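Local coordinates for protein CDP-glucose 4,6-dehydratase (Salmonella enterica subsp. enterica serovar Typhi, PDB 1WVG) that catalyses the NAD(+)-dependent dehydration of CDP-D-glucose to CDP-4-dehydro-6-deoxy-D-glucose, a step in the biosynthesis of lipopolysaccharide O-antigen sugars, at residues Gly153-Pro156 and Tyr157-Ser160; Gly199-Ala203 and Lys204-Ile208. All blocks are in the same frame, centred on the assembly; numbering follows the deposited sequence.

In the fold
Both interactions lie at the starts of helices that follow strands of the Rossmann-type parallel sheet. Interaction 1 comes first along the chain. It ends the loop after strand 126-130 and opens helix 156-175. Interaction 2 follows strand 187-197 and leads into helix 207-216. The two strands are parallel neighbours in the eight-stranded sheet. The centres of the interactions are about 20 Å apart, and their nearest atoms are about 6 Å apart, so they do not touch. Both reach the same two bound molecules, APR and CXY. Y157 of interaction 1 meets the hydroxyls of both, while R206 of interaction 2 joins the APR diphosphate to the xylose. Together they probably help to hold ADP-ribose beside the nucleotide sugar.

Interaction 1. Residues Gly153-Pro156 and Tyr157-Ser160; sequences GYDP and YSNS. With CXY (cytidine-5'-diphospho-beta-D-xylose), chain D; APR (adenosine-5-diphosphoribose), chain C.
The chain at G153 folds back against the first turn of helix 156-175, with the CA of G153 3.7 Å from the CA of N159. D155 is the N-cap. Its carbonyl O accepts the N159 backbone N, and the O of P156 accepts the N of S160, which begins the helical bonding pattern. A chi1 of 57° tucks the D155 carboxylate back over the start of the helix. D155 OD2 accepts the S158 N at 2.9 Å, nearly straight at the hydrogen but from above the carboxylate plane. The S158 OG gives a short 2.5 Å bond to D155 OD1, on its syn side. One serine thus supplies a donor to each carboxylate oxygen. With no side chain on G153, its backbone can come close to N159 and bring G153 CA to 3.4 Å from S158 CB. N159 ND2 reaches back to G153 O at 3.2 Å, in the carbonyl plane and on a lone pair, while its OD1 is bonded to Y104. P156 and N159 also pack on S174 and A170 of the second subunit. The Y157 ring leads away from the turn. Y157 OH is 2.9 Å from APR O2D and 2.9 Å from CXY O4', hydrogen-bonded to both. Y157 occupies the tyrosine position of the YxxxK signature of short-chain dehydrogenases. The capped turn sets the backbone from which the ring extends. Its hydroxyl bridges a ribose hydroxyl of ADP-ribose and the xylose O4', consistent with a role in chemistry at C4', as in related dehydratases.

Interaction 2. Residues Gly199-Ala203 and Lys204-Ile208; sequences GGDWA and KDRLI. With CXY (cytidine-5'-diphospho-beta-D-xylose), chain D; APR (adenosine-5-diphosphoribose), chain C.
From D201 to R206 the chain bends in a loop after strand 187-197, with the CA atoms of D201 and I208 8.2 Å apart, and R206 is the N-cap of helix 207-216. Within the loop, D201 makes an Asx turn: D201 OD2 accepts the A203 N at 3.0 Å, from above the carboxylate plane. The other oxygen, D201 OD1, forms a salt bridge with R206 NH1 at 2.9 Å. D201 OD1 is met on its syn side and lies almost in the guanidinium plane, although the two groups are turned 56° apart. The carboxylate is thus shared between the turn and the arginine. The R206 chain is extended from CG to NE and passes A203, whose CB lies 3.6 Å from R206 CD and over one face of the guanidinium. NH1 and NH2 both donate to APR O1B, so the oxygen is held by two N-H groups of one side chain. R206 NE turns to the substrate analogue and donates to CXY O2' at 2.9 Å. R206 thus bridges the two bound molecules, and D201 probably helps to orient it from the second shell. D205 is paired with R94. At the helix start, the backbone N of L207 donates to the phosphate oxygen O1A of CXY at 3.0 Å.

Interaction 1. Residues Gly153-Pro156 and Tyr157-Ser160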
ATOM      1  N   GLY A 153     -16.295   4.061  -1.134  1.00 19.99           N
ATOM      2  CA  GLY A 153     -17.415   4.723  -1.810  1.00 21.79           C
ATOM      3  C   GLY A 153     -17.774   6.000  -1.084  1.00 24.19           C
ATOM      4  O   GLY A 153     -18.034   5.953   0.097  1.00 23.68           O
ATOM      5  N   TYR A 154     -17.777   7.127  -1.761  1.00 25.35           N
ATOM      6  CA  TYR A 154     -18.092   8.397  -1.108  1.00 23.92           C
ATOM      7  C   TYR A 154     -19.579   8.538  -0.790  1.00 25.22           C
ATOM      8  O   TYR A 154     -19.939   8.711   0.370  1.00 21.24           O
ATOM      9  CB  TYR A 154     -17.582   9.538  -1.974  1.00 25.04           C
ATOM     10  CG  TYR A 154     -17.778  10.944  -1.452  1.00 29.88           C
ATOM     11  CD1 TYR A 154     -16.692  11.685  -0.983  1.00 25.61           C
ATOM     12  CD2 TYR A 154     -19.037  11.544  -1.502  1.00 27.15           C
ATOM     13  CE1 TYR A 154     -16.856  13.002  -0.558  1.00 28.54           C
ATOM     14  CE2 TYR A 154     -19.216  12.855  -1.063  1.00 23.49           C
ATOM     15  CZ  TYR A 154     -18.120  13.586  -0.602  1.00 33.19           C
ATOM     16  OH  TYR A 154     -18.267  14.888  -0.189  1.00 35.37           O
ATOM     17  N   ASP A 155     -20.419   8.416  -1.816  1.00 18.86           N
ATOM     18  CA  ASP A 155     -21.877   8.507  -1.668  1.00 20.94           C
ATOM     19  C   ASP A 155     -22.509   7.165  -1.250  1.00 25.64           C
ATOM     20  O   ASP A 155     -21.882   6.107  -1.323  1.00 18.97           O
ATOM     21  CB  ASP A 155     -22.447   8.961  -3.012  1.00 19.28           C
ATOM     22  CG  ASP A 155     -22.022   7.985  -4.057  1.00 29.13           C
ATOM     23  OD1 ASP A 155     -20.911   7.973  -4.538  1.00 23.58           O
ATOM     24  OD2 ASP A 155     -22.958   7.123  -4.327  1.00 25.95           O
ATOM     25  N   PRO A 156     -23.770   7.160  -0.807  1.00 26.81           N
ATOM     26  CA  PRO A 156     -24.424   5.908  -0.370  1.00 21.01           C
ATOM     27  C   PRO A 156     -24.486   4.774  -1.405  1.00 17.73           C
ATOM     28  O   PRO A 156     -24.419   3.577  -1.106  1.00 22.39           O
ATOM     29  CB  PRO A 156     -25.829   6.321   0.071  1.00 19.57           C
ATOM     30  CG  PRO A 156     -25.739   7.821   0.391  1.00 22.58           C
ATOM     31  CD  PRO A 156     -24.513   8.364  -0.326  1.00 25.65           C
ATOM     32  N   TYR A 157     -24.633   5.151  -2.655  1.00 13.63           N
ATOM     33  CA  TYR A 157     -24.659   4.137  -3.705  1.00 21.17           C
ATOM     34  C   TYR A 157     -23.271   3.471  -3.851  1.00 23.43           C
ATOM     35  O   TYR A 157     -23.123   2.256  -3.709  1.00 18.65           O
ATOM     36  CB  TYR A 157     -25.094   4.730  -5.046  1.00 17.18           C
ATOM     37  CG  TYR A 157     -24.808   3.702  -6.094  1.00 23.23           C
ATOM     38  CD1 TYR A 157     -25.564   2.532  -6.139  1.00 20.99           C
ATOM     39  CD2 TYR A 157     -23.790   3.884  -7.032  1.00 31.91           C
ATOM     40  CE1 TYR A 157     -25.328   1.579  -7.128  1.00 18.68           C
ATOM     41  CE2 TYR A 157     -23.517   2.926  -8.009  1.00 34.01           C
ATOM     42  CZ  TYR A 157     -24.291   1.759  -8.044  1.00 32.20           C
ATOM     43  OH  TYR A 157     -24.064   0.795  -9.000  1.00 25.14           O
ATOM     44  N   SER A 158     -22.239   4.289  -4.102  1.00 16.22           N
ATOM     45  CA  SER A 158     -20.883   3.776  -4.238  1.00 15.42           C
ATOM     46  C   SER A 158     -20.525   2.891  -3.084  1.00 24.06           C
ATOM     47  O   SER A 158     -20.090   1.757  -3.262  1.00 19.18           O
ATOM     48  CB  SER A 158     -19.905   4.912  -4.176  1.00 15.02           C
ATOM     49  OG  SER A 158     -20.165   5.673  -5.327  1.00 17.28           O
ATOM     50  N   ASN A 159     -20.687   3.471  -1.897  1.00 17.05           N
ATOM     51  CA  ASN A 159     -20.390   2.812  -0.637  1.00 17.84           C
ATOM     52  C   ASN A 159     -21.200   1.525  -0.409  1.00 21.65           C
ATOM     53  O   ASN A 159     -20.692   0.558   0.158  1.00 17.65           O
ATOM     54  CB  ASN A 159     -20.538   3.827   0.518  1.00 11.89           C
ATOM     55  CG  ASN A 159     -19.989   3.290   1.814  1.00 27.74           C
ATOM     56  OD1 ASN A 159     -20.694   2.631   2.572  1.00 22.36           O
ATOM     57  ND2 ASN A 159     -18.705   3.542   2.067  1.00 19.26           N
ATOM     58  N   SER A 160     -22.462   1.486  -0.878  1.00 17.20           N
ATOM     59  CA  SER A 160     -23.271   0.282  -0.711  1.00 13.35           C
ATOM     60  C   SER A 160     -22.693  -0.904  -1.516  1.00 15.28           C
ATOM     61  O   SER A 160     -22.837  -2.072  -1.150  1.00 20.45           O
ATOM     62  CB  SER A 160     -24.744   0.575  -0.998  1.00 13.49           C
ATOM     63  OG  SER A 160     -24.896   0.841  -2.387  1.00 19.35           O
TER
HETATM   64  O1B CXY D 401     -21.138   7.179 -13.224  1.00 29.16           O
HETATM   65  PB  CXY D 401     -22.606   7.170 -12.848  1.00 28.73           P
HETATM   66  O2B CXY D 401     -22.962   8.121 -11.736  1.00 25.77           O
HETATM   67  O1' CXY D 401     -23.054   5.641 -12.438  1.00 29.67           O
HETATM   68  O3A CXY D 401     -23.168   7.516 -14.245  1.00 26.46           O
HETATM   69  PA  CXY D 401     -23.910   8.865 -14.825  1.00 28.73           P
HETATM   70  O1A CXY D 401     -24.275   8.524 -16.226  1.00 18.54           O
HETATM   71  O2A CXY D 401     -25.054   9.251 -13.972  1.00 23.86           O
HETATM   72  O5D CXY D 401     -22.750   9.948 -14.690  1.00 35.02           O
HETATM   73  C5D CXY D 401     -21.677   9.905 -15.641  1.00 35.54           C
HETATM   74  C4D CXY D 401     -20.921  11.210 -15.569  1.00 27.79           C
HETATM   75  O4D CXY D 401     -21.593  12.155 -16.437  1.00 23.69           O
HETATM   76  C3D CXY D 401     -20.767  11.869 -14.199  1.00 19.35           C
HETATM   77  O3D CXY D 401     -19.504  12.594 -13.978  1.00 26.15           O
HETATM   78  C2D CXY D 401     -21.980  12.815 -14.272  1.00 18.82           C
HETATM   79  O2D CXY D 401     -21.783  13.884 -13.343  1.00 26.64           O
HETATM   80  C1D CXY D 401     -21.855  13.308 -15.696  1.00 25.69           C
HETATM   81  N1  CXY D 401     -23.083  13.915 -16.220  1.00 22.25           N
HETATM   82  C6  CXY D 401     -24.246  13.168 -16.316  1.00 32.21           C
HETATM   83  C5  CXY D 401     -25.362  13.656 -16.796  1.00 41.10           C
HETATM   84  C4  CXY D 401     -25.450  15.007 -17.233  1.00 39.91           C
HETATM   85  N3  CXY D 401     -24.240  15.712 -17.128  1.00 18.64           N
HETATM   86  C2  CXY D 401     -23.040  15.234 -16.629  1.00 32.34           C
HETATM   87  N4  CXY D 401     -26.456  15.560 -17.665  1.00 28.90           N
HETATM   88  O2  CXY D 401     -22.018  15.923 -16.543  1.00 24.87           O
HETATM   89  C1' CXY D 401     -23.428   4.845 -13.550  1.00 32.29           C
HETATM   90  C2' CXY D 401     -24.601   4.014 -13.093  1.00 33.86           C
HETATM   91  C3' CXY D 401     -24.104   3.163 -11.941  1.00 26.04           C
HETATM   92  C4' CXY D 401     -22.949   2.273 -12.398  1.00 20.22           C
HETATM   93  C5' CXY D 401     -21.838   3.135 -12.985  1.00 17.17           C
HETATM   94  O2' CXY D 401     -25.688   4.837 -12.618  1.00 26.37           O
HETATM   95  O3' CXY D 401     -25.160   2.286 -11.506  1.00 21.96           O
HETATM   96  O4' CXY D 401     -22.468   1.493 -11.306  1.00 28.08           O
HETATM   97  O5' CXY D 401     -22.347   3.982 -14.020  1.00 29.32           O
HETATM   98  N1  APR C 400     -36.040  -5.693  -5.169  1.00 23.39           N
HETATM   99  C2  APR C 400     -35.933  -6.272  -6.389  1.00 18.70           C
HETATM  100  N3  APR C 400     -35.483  -5.760  -7.494  1.00 16.60           N
HETATM  101  C4  APR C 400     -35.056  -4.491  -7.321  1.00 16.67           C
HETATM  102  C5  APR C 400     -35.066  -3.768  -6.170  1.00 16.61           C
HETATM  103  C6  APR C 400     -35.613  -4.410  -5.017  1.00 22.54           C
HETATM  104  N6  APR C 400     -35.692  -3.907  -3.774  1.00 20.22           N
HETATM  105  N7  APR C 400     -34.524  -2.507  -6.379  1.00 16.14           N
HETATM  106  C8  APR C 400     -34.212  -2.491  -7.666  1.00 11.23           C
HETATM  107  N9  APR C 400     -34.514  -3.668  -8.279  1.00 26.91           N
HETATM  108  C1' APR C 400     -34.347  -4.050  -9.670  1.00 22.70           C
HETATM  109  C2' APR C 400     -35.182  -3.186 -10.574  1.00 25.25           C
HETATM  110  O2' APR C 400     -36.559  -3.582 -10.500  1.00 27.03           O
HETATM  111  C3' APR C 400     -34.521  -3.530 -11.910  1.00 16.08           C
HETATM  112  O3' APR C 400     -34.873  -4.790 -12.501  1.00 21.69           O
HETATM  113  O4' APR C 400     -33.042  -3.761 -10.061  1.00 22.99           O
HETATM  114  C4' APR C 400     -33.032  -3.518 -11.470  1.00 13.81           C
HETATM  115  C5' APR C 400     -32.341  -2.196 -11.618  1.00 16.41           C
HETATM  116  O5' APR C 400     -32.201  -1.940 -13.037  1.00 24.68           O
HETATM  117  PA  APR C 400     -31.836  -0.460 -13.611  1.00 26.37           P
HETATM  118  O1A APR C 400     -32.334   0.662 -12.710  1.00 22.94           O
HETATM  119  O2A APR C 400     -32.122  -0.457 -15.130  1.00 25.08           O
HETATM  120  O3A APR C 400     -30.272  -0.451 -13.429  1.00 23.39           O
HETATM  121  PB  APR C 400     -29.168  -1.216 -14.347  1.00 22.84           P
HETATM  122  O1B APR C 400     -28.444  -0.135 -15.115  1.00 28.18           O
HETATM  123  O2B APR C 400     -29.760  -2.399 -15.090  1.00 28.55           O
HETATM  124  O5D APR C 400     -28.285  -1.872 -13.195  1.00 39.81           O
HETATM  125  C5D APR C 400     -28.239  -3.306 -13.118  1.00 35.08           C
HETATM  126  O4D APR C 400     -25.819  -3.404 -12.583  1.00 28.91           O
HETATM  127  O1D APR C 400     -24.539  -1.445 -12.589  1.00 34.29           O
HETATM  128  C1D APR C 400     -25.210  -2.444 -11.768  1.00 40.39           C
HETATM  129  O2D APR C 400     -25.966  -1.326  -9.722  1.00 30.88           O
HETATM  130  C2D APR C 400     -26.350  -1.779 -11.035  1.00 39.79           C
HETATM  131  O3D APR C 400     -26.802  -3.690  -9.684  1.00 34.05           O
HETATM  132  C3D APR C 400     -27.296  -2.941 -10.792  1.00 80.62           C
HETATM  133  C4D APR C 400     -27.178  -3.676 -12.107  1.00 45.62           C

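Interaction 2. Residues Gly199-Ala203 and Lys204-Ile208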
ATOM      1  N   GLY A 199     -28.530   1.190 -26.391  1.00 25.54           N
ATOM      2  CA  GLY A 199     -29.904   1.583 -26.674  1.00 20.23           C
ATOM      3  C   GLY A 199     -30.796   0.968 -25.585  1.00 26.84           C
ATOM      4  O   GLY A 199     -30.502  -0.126 -25.085  1.00 32.21           O
ATOM      5  N   GLY A 200     -31.871   1.651 -25.178  1.00 26.75           N
ATOM      6  CA  GLY A 200     -32.767   1.052 -24.185  1.00 21.87           C
ATOM      7  C   GLY A 200     -32.633   1.427 -22.712  1.00 31.34           C
ATOM      8  O   GLY A 200     -33.228   0.720 -21.876  1.00 32.80           O
ATOM      9  N   ASP A 201     -31.891   2.506 -22.375  1.00 24.57           N
ATOM     10  CA  ASP A 201     -31.725   2.925 -20.976  1.00 25.76           C
ATOM     11  C   ASP A 201     -32.397   4.239 -20.679  1.00 31.58           C
ATOM     12  O   ASP A 201     -32.032   5.292 -21.254  1.00 31.79           O
ATOM     13  CB  ASP A 201     -30.261   3.031 -20.510  1.00 28.46           C
ATOM     14  CG  ASP A 201     -30.076   3.261 -19.017  1.00 31.97           C
ATOM     15  OD1 ASP A 201     -29.019   3.687 -18.554  1.00 32.97           O
ATOM     16  OD2 ASP A 201     -31.111   2.940 -18.252  1.00 21.23           O
ATOM     17  N   TRP A 202     -33.355   4.159 -19.745  1.00 28.03           N
ATOM     18  CA  TRP A 202     -34.107   5.346 -19.382  1.00 28.47           C
ATOM     19  C   TRP A 202     -33.780   5.867 -18.021  1.00 31.18           C
ATOM     20  O   TRP A 202     -34.400   6.856 -17.632  1.00 24.88           O
ATOM     21  CB  TRP A 202     -35.648   5.284 -19.646  1.00 27.23           C
ATOM     22  CG  TRP A 202     -35.932   5.430 -21.114  1.00 28.95           C
ATOM     23  CD1 TRP A 202     -36.136   6.600 -21.792  1.00 30.92           C
ATOM     24  CD2 TRP A 202     -35.966   4.383 -22.107  1.00 30.05           C
ATOM     25  NE1 TRP A 202     -36.320   6.353 -23.139  1.00 27.08           N
ATOM     26  CE2 TRP A 202     -36.223   5.001 -23.365  1.00 28.49           C
ATOM     27  CE3 TRP A 202     -35.844   2.986 -22.052  1.00 28.71           C
ATOM     28  CZ2 TRP A 202     -36.344   4.256 -24.544  1.00 31.28           C
ATOM     29  CZ3 TRP A 202     -35.988   2.258 -23.223  1.00 24.66           C
ATOM     30  CH2 TRP A 202     -36.216   2.877 -24.460  1.00 27.88           C
ATOM     31  N   ALA A 203     -32.833   5.204 -17.316  1.00 27.40           N
ATOM     32  CA  ALA A 203     -32.424   5.607 -15.971  1.00 19.07           C
ATOM     33  C   ALA A 203     -32.344   7.122 -15.826  1.00 38.26           C
ATOM     34  O   ALA A 203     -31.963   7.807 -16.779  1.00 34.18           O
ATOM     35  CB  ALA A 203     -31.067   5.021 -15.575  1.00 20.60           C
ATOM     36  N   LYS A 204     -32.686   7.637 -14.629  1.00 34.79           N
ATOM     37  CA  LYS A 204     -32.651   9.074 -14.373  1.00 37.09           C
ATOM     38  C   LYS A 204     -31.233   9.578 -14.090  1.00 35.85           C
ATOM     39  O   LYS A 204     -30.452   8.877 -13.436  1.00 24.13           O
ATOM     40  CB  LYS A 204     -33.684   9.599 -13.350  1.00 42.20           C
ATOM     41  CG  LYS A 204     -35.147   9.285 -13.672  1.00100.00           C
ATOM     42  CD  LYS A 204     -35.739  10.086 -14.832  1.00100.00           C
ATOM     43  CE  LYS A 204     -36.885   9.374 -15.551  1.00100.00           C
ATOM     44  NZ  LYS A 204     -37.063   7.957 -15.163  1.00 79.76           N
ATOM     45  N   ASP A 205     -30.931  10.785 -14.609  1.00 26.45           N
ATOM     46  CA  ASP A 205     -29.658  11.469 -14.467  1.00 25.99           C
ATOM     47  C   ASP A 205     -28.464  10.852 -15.185  1.00 29.93           C
ATOM     48  O   ASP A 205     -27.353  11.405 -15.130  1.00 27.05           O
ATOM     49  CB  ASP A 205     -29.343  11.751 -12.996  1.00 40.65           C
ATOM     50  CG  ASP A 205     -30.189  12.865 -12.458  1.00 62.24           C
ATOM     51  OD1 ASP A 205     -30.578  13.811 -13.138  1.00 56.90           O
ATOM     52  OD2 ASP A 205     -30.467  12.691 -11.189  1.00 49.62           O
ATOM     53  N   ARG A 206     -28.663   9.730 -15.871  1.00 24.61           N
ATOM     54  CA  ARG A 206     -27.530   9.130 -16.563  1.00 24.26           C
ATOM     55  C   ARG A 206     -27.274   9.972 -17.781  1.00 31.54           C
ATOM     56  O   ARG A 206     -28.199  10.569 -18.306  1.00 30.35           O
ATOM     57  CB  ARG A 206     -27.681   7.636 -16.846  1.00 34.21           C
ATOM     58  CG  ARG A 206     -27.747   6.766 -15.569  1.00 20.27           C
ATOM     59  CD  ARG A 206     -27.531   5.293 -15.935  1.00 21.23           C
ATOM     60  NE  ARG A 206     -27.507   4.393 -14.800  1.00 28.60           N
ATOM     61  CZ  ARG A 206     -27.913   3.117 -14.843  1.00 54.85           C
ATOM     62  NH1 ARG A 206     -28.395   2.536 -15.945  1.00 27.31           N
ATOM     63  NH2 ARG A 206     -27.838   2.369 -13.745  1.00 16.67           N
ATOM     64  N   LEU A 207     -26.025  10.037 -18.194  1.00 23.69           N
ATOM     65  CA  LEU A 207     -25.587  10.862 -19.292  1.00 24.81           C
ATOM     66  C   LEU A 207     -26.223  10.677 -20.653  1.00 27.96           C
ATOM     67  O   LEU A 207     -26.781  11.598 -21.226  1.00 28.31           O
ATOM     68  CB  LEU A 207     -24.063  10.826 -19.415  1.00 23.72           C
ATOM     69  CG  LEU A 207     -23.550  11.783 -20.487  1.00 32.62           C
ATOM     70  CD1 LEU A 207     -23.772  13.233 -20.024  1.00 28.01           C
ATOM     71  CD2 LEU A 207     -22.078  11.483 -20.788  1.00 19.19           C
ATOM     72  N   ILE A 208     -26.086   9.481 -21.181  1.00 30.69           N
ATOM     73  CA  ILE A 208     -26.619   9.157 -22.492  1.00 25.14           C
ATOM     74  C   ILE A 208     -28.131   9.224 -22.543  1.00 30.68           C
ATOM     75  O   ILE A 208     -28.690   9.762 -23.497  1.00 34.32           O
ATOM     76  CB  ILE A 208     -26.131   7.797 -22.905  1.00 22.36           C
ATOM     77  CG1 ILE A 208     -24.621   7.904 -23.125  1.00 16.89           C
ATOM     78  CG2 ILE A 208     -26.870   7.399 -24.164  1.00 19.09           C
ATOM     79  CD1 ILE A 208     -24.281   8.601 -24.454  1.00 34.22           C
TER
HETATM   80  O1B CXY D 401     -21.138   7.179 -13.224  1.00 29.16           O
HETATM   81  PB  CXY D 401     -22.606   7.170 -12.848  1.00 28.73           P
HETATM   82  O2B CXY D 401     -22.962   8.121 -11.736  1.00 25.77           O
HETATM   83  O1' CXY D 401     -23.054   5.641 -12.438  1.00 29.67           O
HETATM   84  O3A CXY D 401     -23.168   7.516 -14.245  1.00 26.46           O
HETATM   85  PA  CXY D 401     -23.910   8.865 -14.825  1.00 28.73           P
HETATM   86  O1A CXY D 401     -24.275   8.524 -16.226  1.00 18.54           O
HETATM   87  O2A CXY D 401     -25.054   9.251 -13.972  1.00 23.86           O
HETATM   88  O5D CXY D 401     -22.750   9.948 -14.690  1.00 35.02           O
HETATM   89  C5D CXY D 401     -21.677   9.905 -15.641  1.00 35.54           C
HETATM   90  C4D CXY D 401     -20.921  11.210 -15.569  1.00 27.79           C
HETATM   91  O4D CXY D 401     -21.593  12.155 -16.437  1.00 23.69           O
HETATM   92  C3D CXY D 401     -20.767  11.869 -14.199  1.00 19.35           C
HETATM   93  O3D CXY D 401     -19.504  12.594 -13.978  1.00 26.15           O
HETATM   94  C2D CXY D 401     -21.980  12.815 -14.272  1.00 18.82           C
HETATM   95  O2D CXY D 401     -21.783  13.884 -13.343  1.00 26.64           O
HETATM   96  C1D CXY D 401     -21.855  13.308 -15.696  1.00 25.69           C
HETATM   97  N1  CXY D 401     -23.083  13.915 -16.220  1.00 22.25           N
HETATM   98  C6  CXY D 401     -24.246  13.168 -16.316  1.00 32.21           C
HETATM   99  C5  CXY D 401     -25.362  13.656 -16.796  1.00 41.10           C
HETATM  100  C4  CXY D 401     -25.450  15.007 -17.233  1.00 39.91           C
HETATM  101  N3  CXY D 401     -24.240  15.712 -17.128  1.00 18.64           N
HETATM  102  C2  CXY D 401     -23.040  15.234 -16.629  1.00 32.34           C
HETATM  103  N4  CXY D 401     -26.456  15.560 -17.665  1.00 28.90           N
HETATM  104  O2  CXY D 401     -22.018  15.923 -16.543  1.00 24.87           O
HETATM  105  C1' CXY D 401     -23.428   4.845 -13.550  1.00 32.29           C
HETATM  106  C2' CXY D 401     -24.601   4.014 -13.093  1.00 33.86           C
HETATM  107  C3' CXY D 401     -24.104   3.163 -11.941  1.00 26.04           C
HETATM  108  C4' CXY D 401     -22.949   2.273 -12.398  1.00 20.22           C
HETATM  109  C5' CXY D 401     -21.838   3.135 -12.985  1.00 17.17           C
HETATM  110  O2' CXY D 401     -25.688   4.837 -12.618  1.00 26.37           O
HETATM  111  O3' CXY D 401     -25.160   2.286 -11.506  1.00 21.96           O
HETATM  112  O4' CXY D 401     -22.468   1.493 -11.306  1.00 28.08           O
HETATM  113  O5' CXY D 401     -22.347   3.982 -14.020  1.00 29.32           O
HETATM  114  N1  APR C 400     -36.040  -5.693  -5.169  1.00 23.39           N
HETATM  115  C2  APR C 400     -35.933  -6.272  -6.389  1.00 18.70           C
HETATM  116  N3  APR C 400     -35.483  -5.760  -7.494  1.00 16.60           N
HETATM  117  C4  APR C 400     -35.056  -4.491  -7.321  1.00 16.67           C
HETATM  118  C5  APR C 400     -35.066  -3.768  -6.170  1.00 16.61           C
HETATM  119  C6  APR C 400     -35.613  -4.410  -5.017  1.00 22.54           C
HETATM  120  N6  APR C 400     -35.692  -3.907  -3.774  1.00 20.22           N
HETATM  121  N7  APR C 400     -34.524  -2.507  -6.379  1.00 16.14           N
HETATM  122  C8  APR C 400     -34.212  -2.491  -7.666  1.00 11.23           C
HETATM  123  N9  APR C 400     -34.514  -3.668  -8.279  1.00 26.91           N
HETATM  124  C1' APR C 400     -34.347  -4.050  -9.670  1.00 22.70           C
HETATM  125  C2' APR C 400     -35.182  -3.186 -10.574  1.00 25.25           C
HETATM  126  O2' APR C 400     -36.559  -3.582 -10.500  1.00 27.03           O
HETATM  127  C3' APR C 400     -34.521  -3.530 -11.910  1.00 16.08           C
HETATM  128  O3' APR C 400     -34.873  -4.790 -12.501  1.00 21.69           O
HETATM  129  O4' APR C 400     -33.042  -3.761 -10.061  1.00 22.99           O
HETATM  130  C4' APR C 400     -33.032  -3.518 -11.470  1.00 13.81           C
HETATM  131  C5' APR C 400     -32.341  -2.196 -11.618  1.00 16.41           C
HETATM  132  O5' APR C 400     -32.201  -1.940 -13.037  1.00 24.68           O
HETATM  133  PA  APR C 400     -31.836  -0.460 -13.611  1.00 26.37           P
HETATM  134  O1A APR C 400     -32.334   0.662 -12.710  1.00 22.94           O
HETATM  135  O2A APR C 400     -32.122  -0.457 -15.130  1.00 25.08           O
HETATM  136  O3A APR C 400     -30.272  -0.451 -13.429  1.00 23.39           O
HETATM  137  PB  APR C 400     -29.168  -1.216 -14.347  1.00 22.84           P
HETATM  138  O1B APR C 400     -28.444  -0.135 -15.115  1.00 28.18           O
HETATM  139  O2B APR C 400     -29.760  -2.399 -15.090  1.00 28.55           O
HETATM  140  O5D APR C 400     -28.285  -1.872 -13.195  1.00 39.81           O
HETATM  141  C5D APR C 400     -28.239  -3.306 -13.118  1.00 35.08           C
HETATM  142  O4D APR C 400     -25.819  -3.404 -12.583  1.00 28.91           O
HETATM  143  O1D APR C 400     -24.539  -1.445 -12.589  1.00 34.29           O
HETATM  144  C1D APR C 400     -25.210  -2.444 -11.768  1.00 40.39           C
HETATM  145  O2D APR C 400     -25.966  -1.326  -9.722  1.00 30.88           O
HETATM  146  C2D APR C 400     -26.350  -1.779 -11.035  1.00 39.79           C
HETATM  147  O3D APR C 400     -26.802  -3.690  -9.684  1.00 34.05           O
HETATM  148  C3D APR C 400     -27.296  -2.941 -10.792  1.00 80.62           C
HETATM  149  C4D APR C 400     -27.178  -3.676 -12.107  1.00 45.62           C